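Local coordinates for protein hemin degrading factor (Pseudomonas aeruginosa, PDB 4MGF) that binds heme b through an axial histidine and probably takes part in the handling or breakdown of haem, at residues P278-K283 with V291-F296; E241-G246 with A306-V311; V150-V155 with V266-C271. All coordinates share one frame; numbering follows the deposited sequence.

Interaction 1. Residues P278-K283 with V291-F296; sequences PVCNLK and VLDPEF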
ATOM      1  N   PRO A 278      -3.254  16.417  -7.996  1.00 24.20           N
ATOM      2  CA  PRO A 278      -2.086  17.237  -7.667  1.00 24.33           C
ATOM      3  C   PRO A 278      -1.709  17.032  -6.222  1.00 22.17           C
ATOM      4  O   PRO A 278      -2.498  16.466  -5.486  1.00 25.20           O
ATOM      5  CB  PRO A 278      -2.595  18.679  -7.859  1.00 27.08           C
ATOM      6  CG  PRO A 278      -3.986  18.559  -8.470  1.00 26.28           C
ATOM      7  CD  PRO A 278      -4.488  17.219  -8.046  1.00 23.92           C
ATOM      8  N   VAL A 279      -0.527  17.480  -5.817  1.00 21.98           N
ATOM      9  CA  VAL A 279      -0.216  17.573  -4.398  1.00 24.59           C
ATOM     10  C   VAL A 279       0.145  19.024  -4.060  1.00 27.41           C
ATOM     11  O   VAL A 279       0.680  19.738  -4.904  1.00 26.80           O
ATOM     12  CB  VAL A 279       0.906  16.612  -4.000  1.00 21.65           C
ATOM     13  CG1 VAL A 279       0.432  15.151  -4.172  1.00 22.04           C
ATOM     14  CG2 VAL A 279       2.152  16.880  -4.814  1.00 20.72           C
ATOM     15  N   CYS A 280      -0.162  19.472  -2.847  1.00 26.64           N
ATOM     16  CA  CYS A 280       0.053  20.884  -2.516  1.00 26.12           C
ATOM     17  C   CYS A 280       1.102  21.128  -1.451  1.00 27.13           C
ATOM     18  O   CYS A 280       2.163  21.688  -1.741  1.00 25.53           O
ATOM     19  CB  CYS A 280      -1.254  21.555  -2.110  1.00 29.02           C
ATOM     20  SG  CYS A 280      -2.453  21.607  -3.437  1.00 43.42           S
ATOM     21  N   ASN A 281       0.794  20.728  -0.220  1.00 21.94           N
ATOM     22  CA  ASN A 281       1.683  20.958   0.906  1.00 23.68           C
ATOM     23  C   ASN A 281       2.643  19.817   1.169  1.00 23.05           C
ATOM     24  O   ASN A 281       2.229  18.679   1.414  1.00 25.83           O
ATOM     25  CB  ASN A 281       0.865  21.245   2.164  1.00 25.68           C
ATOM     26  CG  ASN A 281      -0.259  22.203   1.894  1.00 28.46           C
ATOM     27  OD1 ASN A 281      -0.045  23.408   1.789  1.00 29.39           O
ATOM     28  ND2 ASN A 281      -1.464  21.672   1.736  1.00 25.96           N
ATOM     29  N   LEU A 282       3.927  20.139   1.154  1.00 22.76           N
ATOM     30  CA  LEU A 282       4.981  19.175   1.397  1.00 22.26           C
ATOM     31  C   LEU A 282       5.777  19.636   2.592  1.00 25.16           C
ATOM     32  O   LEU A 282       6.086  20.826   2.706  1.00 28.39           O
ATOM     33  CB  LEU A 282       5.916  19.111   0.195  1.00 23.22           C
ATOM     34  CG  LEU A 282       5.424  18.569  -1.143  1.00 29.27           C
ATOM     35  CD1 LEU A 282       4.828  17.183  -0.995  1.00 21.61           C
ATOM     36  CD2 LEU A 282       4.426  19.509  -1.758  1.00 28.65           C
ATOM     37  N   LYS A 283       6.137  18.707   3.472  1.00 23.93           N
ATOM     38  CA  LYS A 283       6.873  19.044   4.686  1.00 19.95           C
ATOM     39  C   LYS A 283       7.900  17.989   5.046  1.00 24.00           C
ATOM     40  O   LYS A 283       7.624  16.787   4.962  1.00 22.24           O
ATOM     41  CB  LYS A 283       5.912  19.189   5.875  1.00 26.80           C
ATOM     42  CG  LYS A 283       5.459  20.615   6.141  1.00 36.97           C
ATOM     43  CD  LYS A 283       4.323  21.027   5.203  1.00 37.82           C
ATOM     44  CE  LYS A 283       4.261  22.538   5.000  1.00 35.10           C
ATOM     45  NZ  LYS A 283       3.645  23.246   6.171  1.00 36.65           N
ATOM     46  N   VAL A 291       3.349  14.405   2.437  1.00 12.94           N
ATOM     47  CA  VAL A 291       2.329  15.189   1.759  1.00 15.30           C
ATOM     48  C   VAL A 291       1.214  15.444   2.772  1.00 19.89           C
ATOM     49  O   VAL A 291       0.788  14.525   3.490  1.00 18.46           O
ATOM     50  CB  VAL A 291       1.779  14.481   0.499  1.00 16.70           C
ATOM     51  CG1 VAL A 291       0.661  15.296  -0.150  1.00 15.48           C
ATOM     52  CG2 VAL A 291       2.897  14.230  -0.502  1.00 14.11           C
ATOM     53  N   LEU A 292       0.757  16.690   2.847  1.00 20.67           N
ATOM     54  CA  LEU A 292      -0.230  17.076   3.849  1.00 19.22           C
ATOM     55  C   LEU A 292      -1.380  17.870   3.251  1.00 20.04           C
ATOM     56  O   LEU A 292      -1.513  19.068   3.493  1.00 22.90           O
ATOM     57  CB  LEU A 292       0.438  17.880   4.956  1.00 19.01           C
ATOM     58  CG  LEU A 292       1.557  17.164   5.724  1.00 17.61           C
ATOM     59  CD1 LEU A 292       2.156  18.099   6.760  1.00 15.83           C
ATOM     60  CD2 LEU A 292       1.083  15.865   6.376  1.00 14.17           C
ATOM     61  N   ASP A 293      -2.204  17.193   2.466  1.00 21.33           N
ATOM     62  CA  ASP A 293      -3.336  17.823   1.808  1.00 21.50           C
ATOM     63  C   ASP A 293      -4.653  17.411   2.469  1.00 24.54           C
ATOM     64  O   ASP A 293      -4.701  16.408   3.184  1.00 23.78           O
ATOM     65  CB  ASP A 293      -3.308  17.496   0.315  1.00 19.31           C
ATOM     66  CG  ASP A 293      -2.126  18.133  -0.383  1.00 23.95           C
ATOM     67  OD1 ASP A 293      -1.508  19.037   0.220  1.00 25.10           O
ATOM     68  OD2 ASP A 293      -1.810  17.744  -1.521  1.00 27.29           O
ATOM     69  N   PRO A 294      -5.721  18.195   2.245  1.00 27.58           N
ATOM     70  CA  PRO A 294      -7.008  17.947   2.905  1.00 27.51           C
ATOM     71  C   PRO A 294      -7.564  16.534   2.721  1.00 28.73           C
ATOM     72  O   PRO A 294      -8.248  16.048   3.614  1.00 29.82           O
ATOM     73  CB  PRO A 294      -7.935  18.962   2.237  1.00 25.44           C
ATOM     74  CG  PRO A 294      -7.026  20.098   1.876  1.00 28.98           C
ATOM     75  CD  PRO A 294      -5.739  19.446   1.459  1.00 28.75           C
ATOM     76  N   GLU A 295      -7.293  15.886   1.594  1.00 27.64           N
ATOM     77  CA  GLU A 295      -7.862  14.567   1.362  1.00 21.81           C
ATOM     78  C   GLU A 295      -6.789  13.492   1.207  1.00 21.12           C
ATOM     79  O   GLU A 295      -7.096  12.325   0.969  1.00 19.49           O
ATOM     80  CB  GLU A 295      -8.776  14.583   0.137  1.00 27.29           C
ATOM     81  CG  GLU A 295     -10.079  15.351   0.321  1.00 29.12           C
ATOM     82  CD  GLU A 295     -11.185  14.515   0.967  1.00 32.89           C
ATOM     83  OE1 GLU A 295     -11.679  13.537   0.338  1.00 34.12           O
ATOM     84  OE2 GLU A 295     -11.573  14.849   2.105  1.00 30.25           O
ATOM     85  N   PHE A 296      -5.533  13.886   1.358  1.00 18.01           N
ATOM     86  CA  PHE A 296      -4.431  12.986   1.074  1.00 16.41           C
ATOM     87  C   PHE A 296      -3.239  13.332   1.933  1.00 16.25           C
ATOM     88  O   PHE A 296      -2.738  14.467   1.906  1.00 19.29           O
ATOM     89  CB  PHE A 296      -4.060  13.065  -0.414  1.00 16.49           C
ATOM     90  CG  PHE A 296      -2.875  12.206  -0.814  1.00 17.02           C
ATOM     91  CD1 PHE A 296      -2.750  10.896  -0.360  1.00 17.09           C
ATOM     92  CD2 PHE A 296      -1.918  12.695  -1.697  1.00 18.54           C
ATOM     93  CE1 PHE A 296      -1.666  10.092  -0.746  1.00 15.32           C
ATOM     94  CE2 PHE A 296      -0.828  11.905  -2.086  1.00 17.49           C
ATOM     95  CZ  PHE A 296      -0.706  10.593  -1.610  1.00 15.39           C
TER
HETATM   96  O   HOH W   1      -3.330  15.874  -2.807  1.00 18.09           O
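At the entry of the beta hairpin formed by strands 282-285 and 288-293, the carboxylate of Asp293 receives the backbone N-H groups of Cys280 and Asn281 from the chain that leads into the hairpin. Cys280 N meets OD2 of Asp293 at 2.7 Å on the syn side, somewhat out of the carboxylate plane, while Asn281 N meets OD1 of Asp293 at 2.9 Å on its syn lone pair, nearly straight at 168°. CG of Asp293 stands beside its own backbone N (chi1 -67°), which brings the carboxylate nearer to 278-283 than its CB direction alone would. The Asn281 amide, its plane 77° from that carboxylate, gives ND2 to Leu292 O at 3.1 Å, from above the carbonyl plane, and more weakly to OD1 of Asp293. A water donates to both Pro278 O and OD2 of Asp293. The backbone is joined by Leu292 N to Asn281 O at 2.9 Å, next to the non-hydrogen-bonded antiparallel pair Leu282 and Val291. There CD1 of Leu282 lies alongside CG2 of Val291 at 3.6 Å, on the face covered by Phe252 of helix 247-258. CG1 of Val279 touches CG1 of Val291 and reaches the edge of the Phe296 ring. With two N-H groups, a water and the weak amide bond, the carboxylate is probably stabilised as an anion and probably helps hold the chain before strand 282-285 in its course.

Interaction 2. Residues E241-G246 with A306-V311; sequences ERLDNG and AELWRV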
ATOM      1  N   GLU A 241      16.842   3.765 -15.475  1.00 18.48           N
ATOM      2  CA  GLU A 241      18.072   4.349 -14.946  1.00 16.28           C
ATOM      3  C   GLU A 241      17.931   4.765 -13.496  1.00 16.90           C
ATOM      4  O   GLU A 241      16.909   5.329 -13.080  1.00 14.66           O
ATOM      5  CB  GLU A 241      18.587   5.512 -15.811  1.00 17.41           C
ATOM      6  CG  GLU A 241      17.525   6.461 -16.324  1.00 19.51           C
ATOM      7  CD  GLU A 241      18.086   7.459 -17.346  1.00 27.35           C
ATOM      8  OE1 GLU A 241      19.296   7.385 -17.658  1.00 29.52           O
ATOM      9  OE2 GLU A 241      17.320   8.314 -17.840  1.00 28.23           O
ATOM     10  N   ARG A 242      18.964   4.446 -12.727  1.00 12.80           N
ATOM     11  CA  ARG A 242      18.997   4.770 -11.321  1.00 15.89           C
ATOM     12  C   ARG A 242      19.222   6.271 -11.117  1.00 18.98           C
ATOM     13  O   ARG A 242      20.027   6.912 -11.819  1.00 13.77           O
ATOM     14  CB  ARG A 242      20.085   3.951 -10.627  1.00 18.59           C
ATOM     15  CG  ARG A 242      20.044   4.022  -9.102  1.00 22.47           C
ATOM     16  CD  ARG A 242      20.624   2.753  -8.519  1.00 20.49           C
ATOM     17  NE  ARG A 242      20.917   2.871  -7.098  1.00 19.14           N
ATOM     18  CZ  ARG A 242      21.564   1.939  -6.409  1.00 21.50           C
ATOM     19  NH1 ARG A 242      21.980   0.838  -7.018  1.00 21.10           N
ATOM     20  NH2 ARG A 242      21.796   2.105  -5.113  1.00 28.70           N
ATOM     21  N   LEU A 243      18.486   6.815 -10.155  1.00 14.83           N
ATOM     22  CA  LEU A 243      18.507   8.227  -9.815  1.00 18.74           C
ATOM     23  C   LEU A 243      19.065   8.401  -8.411  1.00 21.04           C
ATOM     24  O   LEU A 243      19.122   7.448  -7.621  1.00 17.62           O
ATOM     25  CB  LEU A 243      17.094   8.797  -9.851  1.00 16.97           C
ATOM     26  CG  LEU A 243      16.279   8.546 -11.120  1.00 20.61           C
ATOM     27  CD1 LEU A 243      14.791   8.832 -10.874  1.00 17.11           C
ATOM     28  CD2 LEU A 243      16.812   9.379 -12.295  1.00 21.55           C
ATOM     29  N   ASP A 244      19.484   9.621  -8.096  1.00 18.09           N
ATOM     30  CA  ASP A 244      19.957   9.878  -6.759  1.00 17.17           C
ATOM     31  C   ASP A 244      18.727   9.772  -5.852  1.00 15.73           C
ATOM     32  O   ASP A 244      17.677  10.322  -6.168  1.00 14.45           O
ATOM     33  CB  ASP A 244      20.600  11.259  -6.678  1.00 18.71           C
ATOM     34  CG  ASP A 244      21.329  11.486  -5.365  1.00 27.79           C
ATOM     35  OD1 ASP A 244      22.549  11.192  -5.294  1.00 31.14           O
ATOM     36  OD2 ASP A 244      20.677  11.945  -4.401  1.00 30.76           O
ATOM     37  N   ASN A 245      18.855   9.033  -4.758  1.00 15.99           N
ATOM     38  CA  ASN A 245      17.724   8.812  -3.843  1.00 19.32           C
ATOM     39  C   ASN A 245      17.019  10.102  -3.416  1.00 17.84           C
ATOM     40  O   ASN A 245      15.796  10.130  -3.264  1.00 19.69           O
ATOM     41  CB  ASN A 245      18.151   8.017  -2.600  1.00 16.04           C
ATOM     42  CG  ASN A 245      18.467   6.553  -2.908  1.00 18.97           C
ATOM     43  OD1 ASN A 245      18.068   6.025  -3.936  1.00 17.64           O
ATOM     44  ND2 ASN A 245      19.178   5.895  -2.002  1.00 19.89           N
ATOM     45  N   GLY A 246      17.790  11.171  -3.239  1.00 24.55           N
ATOM     46  CA  GLY A 246      17.256  12.443  -2.764  1.00 17.69           C
ATOM     47  C   GLY A 246      16.273  13.096  -3.710  1.00 20.19           C
ATOM     48  O   GLY A 246      15.457  13.910  -3.303  1.00 18.55           O
ATOM     49  N   ALA A 306      16.598   2.585  -0.642  1.00 16.35           N
ATOM     50  CA  ALA A 306      17.923   2.085  -1.008  1.00 15.32           C
ATOM     51  C   ALA A 306      18.253   2.404  -2.463  1.00 18.73           C
ATOM     52  O   ALA A 306      19.401   2.683  -2.792  1.00 16.33           O
ATOM     53  CB  ALA A 306      18.017   0.587  -0.781  1.00 17.63           C
ATOM     54  N   GLU A 307      17.243   2.326  -3.327  1.00 14.80           N
ATOM     55  CA  GLU A 307      17.407   2.670  -4.728  1.00 14.60           C
ATOM     56  C   GLU A 307      16.152   3.317  -5.318  1.00 13.63           C
ATOM     57  O   GLU A 307      15.015   3.049  -4.898  1.00 14.74           O
ATOM     58  CB  GLU A 307      17.907   1.470  -5.567  1.00 17.97           C
ATOM     59  CG  GLU A 307      17.379   0.097  -5.164  1.00 17.73           C
ATOM     60  CD  GLU A 307      18.069  -1.053  -5.904  1.00 18.97           C
ATOM     61  OE1 GLU A 307      18.129  -1.012  -7.146  1.00 18.73           O
ATOM     62  OE2 GLU A 307      18.553  -1.996  -5.239  1.00 19.90           O
ATOM     63  N   LEU A 308      16.381   4.189  -6.287  1.00 12.65           N
ATOM     64  CA  LEU A 308      15.323   4.925  -6.940  1.00 13.27           C
ATOM     65  C   LEU A 308      15.543   4.877  -8.451  1.00 14.61           C
ATOM     66  O   LEU A 308      16.664   5.079  -8.930  1.00 13.33           O
ATOM     67  CB  LEU A 308      15.339   6.369  -6.452  1.00 11.92           C
ATOM     68  CG  LEU A 308      14.310   7.314  -7.060  1.00 13.08           C
ATOM     69  CD1 LEU A 308      12.891   6.882  -6.679  1.00 11.30           C
ATOM     70  CD2 LEU A 308      14.587   8.763  -6.635  1.00 13.04           C
ATOM     71  N   TRP A 309      14.479   4.628  -9.206  1.00 13.56           N
ATOM     72  CA  TRP A 309      14.632   4.396 -10.647  1.00 13.22           C
ATOM     73  C   TRP A 309      13.627   5.179 -11.457  1.00 13.24           C
ATOM     74  O   TRP A 309      12.474   5.315 -11.058  1.00 12.17           O
ATOM     75  CB  TRP A 309      14.454   2.914 -10.968  1.00 12.67           C
ATOM     76  CG  TRP A 309      15.550   2.031 -10.483  1.00 11.62           C
ATOM     77  CD1 TRP A 309      15.715   1.551  -9.218  1.00 11.51           C
ATOM     78  CD2 TRP A 309      16.625   1.495 -11.264  1.00 11.86           C
ATOM     79  NE1 TRP A 309      16.836   0.752  -9.162  1.00 15.47           N
ATOM     80  CE2 TRP A 309      17.411   0.706 -10.408  1.00 14.66           C
ATOM     81  CE3 TRP A 309      17.010   1.625 -12.609  1.00 14.77           C
ATOM     82  CZ2 TRP A 309      18.554   0.034 -10.848  1.00 14.15           C
ATOM     83  CZ3 TRP A 309      18.148   0.965 -13.047  1.00 12.38           C
ATOM     84  CH2 TRP A 309      18.910   0.184 -12.168  1.00 15.78           C
ATOM     85  N   ARG A 310      14.069   5.705 -12.593  1.00 11.43           N
ATOM     86  CA  ARG A 310      13.151   6.206 -13.593  1.00 10.36           C
ATOM     87  C   ARG A 310      12.892   5.014 -14.513  1.00 14.44           C
ATOM     88  O   ARG A 310      13.839   4.391 -14.983  1.00 13.15           O
ATOM     89  CB  ARG A 310      13.791   7.358 -14.374  1.00 11.49           C
ATOM     90  CG  ARG A 310      12.948   7.859 -15.539  1.00 15.90           C
ATOM     91  CD  ARG A 310      13.386   9.250 -16.064  1.00 24.34           C
ATOM     92  NE  ARG A 310      14.836   9.383 -16.232  1.00 22.03           N
ATOM     93  CZ  ARG A 310      15.575  10.355 -15.688  1.00 28.14           C
ATOM     94  NH1 ARG A 310      15.009  11.296 -14.932  1.00 23.22           N
ATOM     95  NH2 ARG A 310      16.887  10.383 -15.893  1.00 23.75           N
ATOM     96  N   VAL A 311      11.623   4.679 -14.741  1.00 15.09           N
ATOM     97  CA  VAL A 311      11.269   3.508 -15.538  1.00 10.80           C
ATOM     98  C   VAL A 311      10.397   3.896 -16.723  1.00 11.65           C
ATOM     99  O   VAL A 311       9.516   4.732 -16.595  1.00 12.71           O
ATOM    100  CB  VAL A 311      10.531   2.445 -14.697  1.00 13.49           C
ATOM    101  CG1 VAL A 311      10.317   1.182 -15.515  1.00 15.65           C
ATOM    102  CG2 VAL A 311      11.324   2.112 -13.439  1.00 11.62           C
TER
HETATM  103  O   HOH W   2      19.126   5.044  -6.340  1.00 15.50           O
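CB of Arg242 sits almost exactly over the six-membered ring of Trp309, 4.0 Å from its centroid and 3° off the ring normal, a CH-pi contact between cross-strand neighbours. The two form a non-hydrogen-bonded antiparallel pair where strand 240-243, outermost in its sheet, adds to strand 307-313. The indole N-H is met by Glu307, whose OE1 accepts from NE1 of Trp309 at 3.0 Å through its anti lone pair, in the ring plane. Arg242 has CG anti to its backbone N (chi1 -169°) and runs extended to NE, which carries its guanidinium on past the indole until one face rests over CB of Glu307.

On the sheet face of Glu241, Leu243, Leu308 and Arg310, the contact is a salt bridge. NH2 and NE of Arg310 both bind OE2 of Glu241, at 2.9 Å and 3.1 Å, from the same face of the carboxylate, whose plane is 74° from the guanidinium. CD2 of Leu243 lies over one guanidinium face, toward its rim, 3.5 Å above the plane. Through NH1, Arg310 also joins strand 307-313 to the carbonyls of Ala354 in helix 348-355 and Phe357 just after it; Glu241 OE2 also bridges to Arg312.

Backbone bonds pair Glu241 with Arg310 in both directions, and Leu243 N gives to Leu308 O. Beyond them the strands part: a water accepts from Arg242 NE and Leu308 N and donates to Leu243 O and OD1 of Asn245, while ND2 of Asn245 makes a weak bond of 3.3 Å to Ala306 O.

Interaction 3. Residues V150-V155 with V266-C271; sequences VAVHKV and VGNAHC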
ATOM      1  N   VAL A 150       0.622  -9.511   9.661  1.00 10.66           N
ATOM      2  CA  VAL A 150       1.088  -8.171   9.291  1.00 11.28           C
ATOM      3  C   VAL A 150      -0.099  -7.411   8.723  1.00 10.87           C
ATOM      4  O   VAL A 150      -0.884  -7.989   7.970  1.00 13.22           O
ATOM      5  CB  VAL A 150       2.187  -8.232   8.200  1.00 15.58           C
ATOM      6  CG1 VAL A 150       2.757  -6.834   7.928  1.00 13.11           C
ATOM      7  CG2 VAL A 150       3.285  -9.192   8.611  1.00 12.57           C
ATOM      8  N   ALA A 151      -0.255  -6.143   9.095  1.00  9.47           N
ATOM      9  CA  ALA A 151      -1.325  -5.303   8.547  1.00  8.96           C
ATOM     10  C   ALA A 151      -1.408  -5.345   7.033  1.00 11.25           C
ATOM     11  O   ALA A 151      -0.377  -5.276   6.341  1.00 10.61           O
ATOM     12  CB  ALA A 151      -1.152  -3.865   8.978  1.00  9.60           C
ATOM     13  N   VAL A 152      -2.640  -5.413   6.530  1.00  6.40           N
ATOM     14  CA  VAL A 152      -2.896  -5.313   5.107  1.00  8.30           C
ATOM     15  C   VAL A 152      -3.461  -3.940   4.726  1.00  9.54           C
ATOM     16  O   VAL A 152      -2.997  -3.304   3.773  1.00  8.79           O
ATOM     17  CB  VAL A 152      -3.888  -6.410   4.648  1.00  9.33           C
ATOM     18  CG1 VAL A 152      -4.370  -6.140   3.252  1.00  9.11           C
ATOM     19  CG2 VAL A 152      -3.237  -7.771   4.736  1.00  7.76           C
ATOM     20  N   HIS A 153      -4.446  -3.481   5.496  1.00  5.35           N
ATOM     21  CA  HIS A 153      -5.313  -2.390   5.099  1.00  6.10           C
ATOM     22  C   HIS A 153      -6.164  -2.043   6.313  1.00  9.43           C
ATOM     23  O   HIS A 153      -6.625  -2.949   7.027  1.00  6.83           O
ATOM     24  CB  HIS A 153      -6.218  -2.892   3.974  1.00  9.25           C
ATOM     25  CG  HIS A 153      -7.084  -1.848   3.347  1.00  8.59           C
ATOM     26  ND1 HIS A 153      -6.591  -0.656   2.854  1.00 11.57           N
ATOM     27  CD2 HIS A 153      -8.414  -1.840   3.088  1.00  8.87           C
ATOM     28  CE1 HIS A 153      -7.585   0.053   2.343  1.00  9.90           C
ATOM     29  NE2 HIS A 153      -8.700  -0.648   2.464  1.00 11.24           N
ATOM     30  N   LYS A 154      -6.383  -0.748   6.531  1.00  7.65           N
ATOM     31  CA  LYS A 154      -7.266  -0.279   7.594  1.00  9.19           C
ATOM     32  C   LYS A 154      -8.168   0.816   7.058  1.00 12.18           C
ATOM     33  O   LYS A 154      -7.767   1.599   6.181  1.00 11.27           O
ATOM     34  CB  LYS A 154      -6.454   0.295   8.763  1.00  7.12           C
ATOM     35  CG  LYS A 154      -5.421  -0.654   9.309  1.00  6.68           C
ATOM     36  CD  LYS A 154      -4.570  -0.016  10.395  1.00 10.26           C
ATOM     37  CE  LYS A 154      -3.649  -1.030  11.042  1.00  9.34           C
ATOM     38  NZ  LYS A 154      -2.624  -0.368  11.874  1.00 11.83           N
ATOM     39  N   VAL A 155      -9.382   0.882   7.578  1.00  7.11           N
ATOM     40  CA  VAL A 155     -10.229   2.023   7.311  1.00 11.42           C
ATOM     41  C   VAL A 155     -10.823   2.599   8.592  1.00 12.06           C
ATOM     42  O   VAL A 155     -11.425   1.903   9.408  1.00 10.88           O
ATOM     43  CB  VAL A 155     -11.277   1.788   6.175  1.00 13.21           C
ATOM     44  CG1 VAL A 155     -11.039   0.465   5.445  1.00 13.54           C
ATOM     45  CG2 VAL A 155     -12.689   1.916   6.660  1.00 17.99           C
ATOM     46  N   VAL A 266       1.100   3.249  -3.349  1.00  8.55           N
ATOM     47  CA  VAL A 266       1.731   2.702  -2.159  1.00  9.02           C
ATOM     48  C   VAL A 266       1.020   1.400  -1.798  1.00  9.14           C
ATOM     49  O   VAL A 266      -0.215   1.327  -1.755  1.00  7.82           O
ATOM     50  CB  VAL A 266       1.650   3.668  -0.946  1.00 11.49           C
ATOM     51  CG1 VAL A 266       2.043   2.945   0.347  1.00  7.51           C
ATOM     52  CG2 VAL A 266       2.534   4.897  -1.174  1.00 10.76           C
ATOM     53  N   GLY A 267       1.791   0.360  -1.544  1.00  9.06           N
ATOM     54  CA  GLY A 267       1.158  -0.885  -1.183  1.00  8.04           C
ATOM     55  C   GLY A 267       2.068  -1.888  -0.548  1.00  7.91           C
ATOM     56  O   GLY A 267       3.227  -1.634  -0.277  1.00  8.43           O
ATOM     57  N   ASN A 268       1.499  -3.050  -0.293  1.00 11.17           N
ATOM     58  CA  ASN A 268       2.223  -4.159   0.275  1.00 13.16           C
ATOM     59  C   ASN A 268       1.831  -5.372  -0.549  1.00 10.79           C
ATOM     60  O   ASN A 268       1.162  -5.242  -1.573  1.00 12.38           O
ATOM     61  CB  ASN A 268       1.839  -4.340   1.758  1.00 11.26           C
ATOM     62  CG  ASN A 268       0.326  -4.366   1.982  1.00 12.05           C
ATOM     63  OD1 ASN A 268      -0.381  -5.213   1.415  1.00 10.94           O
ATOM     64  ND2 ASN A 268      -0.179  -3.443   2.818  1.00  9.14           N
ATOM     65  N   ALA A 269       2.217  -6.548  -0.083  1.00 14.54           N
ATOM     66  CA  ALA A 269       1.939  -7.802  -0.771  1.00 13.11           C
ATOM     67  C   ALA A 269       0.456  -8.045  -1.113  1.00 17.01           C
ATOM     68  O   ALA A 269       0.143  -8.782  -2.052  1.00 15.14           O
ATOM     69  CB  ALA A 269       2.488  -8.959   0.057  1.00 14.91           C
ATOM     70  N   HIS A 270      -0.457  -7.410  -0.384  1.00  9.89           N
ATOM     71  CA  HIS A 270      -1.868  -7.767  -0.504  1.00 12.64           C
ATOM     72  C   HIS A 270      -2.821  -6.640  -0.880  1.00 11.70           C
ATOM     73  O   HIS A 270      -4.024  -6.870  -1.023  1.00 12.92           O
ATOM     74  CB  HIS A 270      -2.349  -8.400   0.807  1.00 11.10           C
ATOM     75  CG  HIS A 270      -1.371  -9.357   1.404  1.00 12.00           C
ATOM     76  ND1 HIS A 270      -1.245 -10.663   0.972  1.00 13.96           N
ATOM     77  CD2 HIS A 270      -0.460  -9.197   2.395  1.00 13.18           C
ATOM     78  CE1 HIS A 270      -0.301 -11.266   1.673  1.00 13.89           C
ATOM     79  NE2 HIS A 270       0.193 -10.399   2.539  1.00 14.64           N
ATOM     80  N   CYS A 271      -2.305  -5.425  -1.017  1.00  9.10           N
ATOM     81  CA  CYS A 271      -3.166  -4.272  -1.168  1.00  7.74           C
ATOM     82  C   CYS A 271      -2.351  -3.138  -1.757  1.00 11.15           C
ATOM     83  O   CYS A 271      -1.231  -2.883  -1.321  1.00  8.77           O
ATOM     84  CB  CYS A 271      -3.728  -3.860   0.211  1.00  9.27           C
ATOM     85  SG  CYS A 271      -4.910  -2.513   0.181  1.00 11.79           S
TER
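Val152 lays its two methyl groups against the turn at 268-271: CG1 touches CB of His270 and CB of Cys271, both at 3.9 Å, and CG2 comes up to CD2 of His270. The contact sets the start of strand 151-157, in the first HemS/ChuX region, against the type I turn between strands 262-268 and 271-277 in the second. A single hydrogen bond crosses, from ND2 of Asn268 to Val152 O at 3.0 Å; it is nearly straight (168°), with the oxygen in the amide plane. With CG set between its backbone N and carbonyl carbon (chi1 50°), Asn268 folds its OD1 back to accept from His270 N at 2.8 Å, closing an Asx turn. ND2 also gives to Arg84 O. Next along the strand, SG of Cys271 approaches the His153 ring obliquely, 4.1 Å from its centroid. The ring nitrogens of His153 are bonded to Tyr96 and Thr83, which probably hold its rotation, and Leu117 touches both His153 and Cys271. The Asn268 amide therefore does double work, its oxygen shaping the turn and its nitrogen linking that turn to two backbone carbonyls of the first region, while the remaining contact is apolar or sulfur-aromatic and carries little direction.

Interactions 1 and 2 lie toward the periphery, each at an outermost strand, 282-285 in one sheet and 240-243 in the other; interaction 3 is central, its centre about 5 Å from that of the chain. Interactions 1 and 2 fall in the second HemS/ChuX region, 1 nested in the loop closed by 2, whereas 3 joins both regions and reaches a sheet shared with 1 and another shared with 2. Strand pairing is extensive in 2 and slight in 1, where a carboxylate grips backbone N-H groups. Interaction 3 relies on one amide bond, apolar contacts and a sulfur-aromatic approach. Between side chains, Trp309 is about 8 Å from haem-binding Arg228, and Cys271 about 7 Å from Arg118.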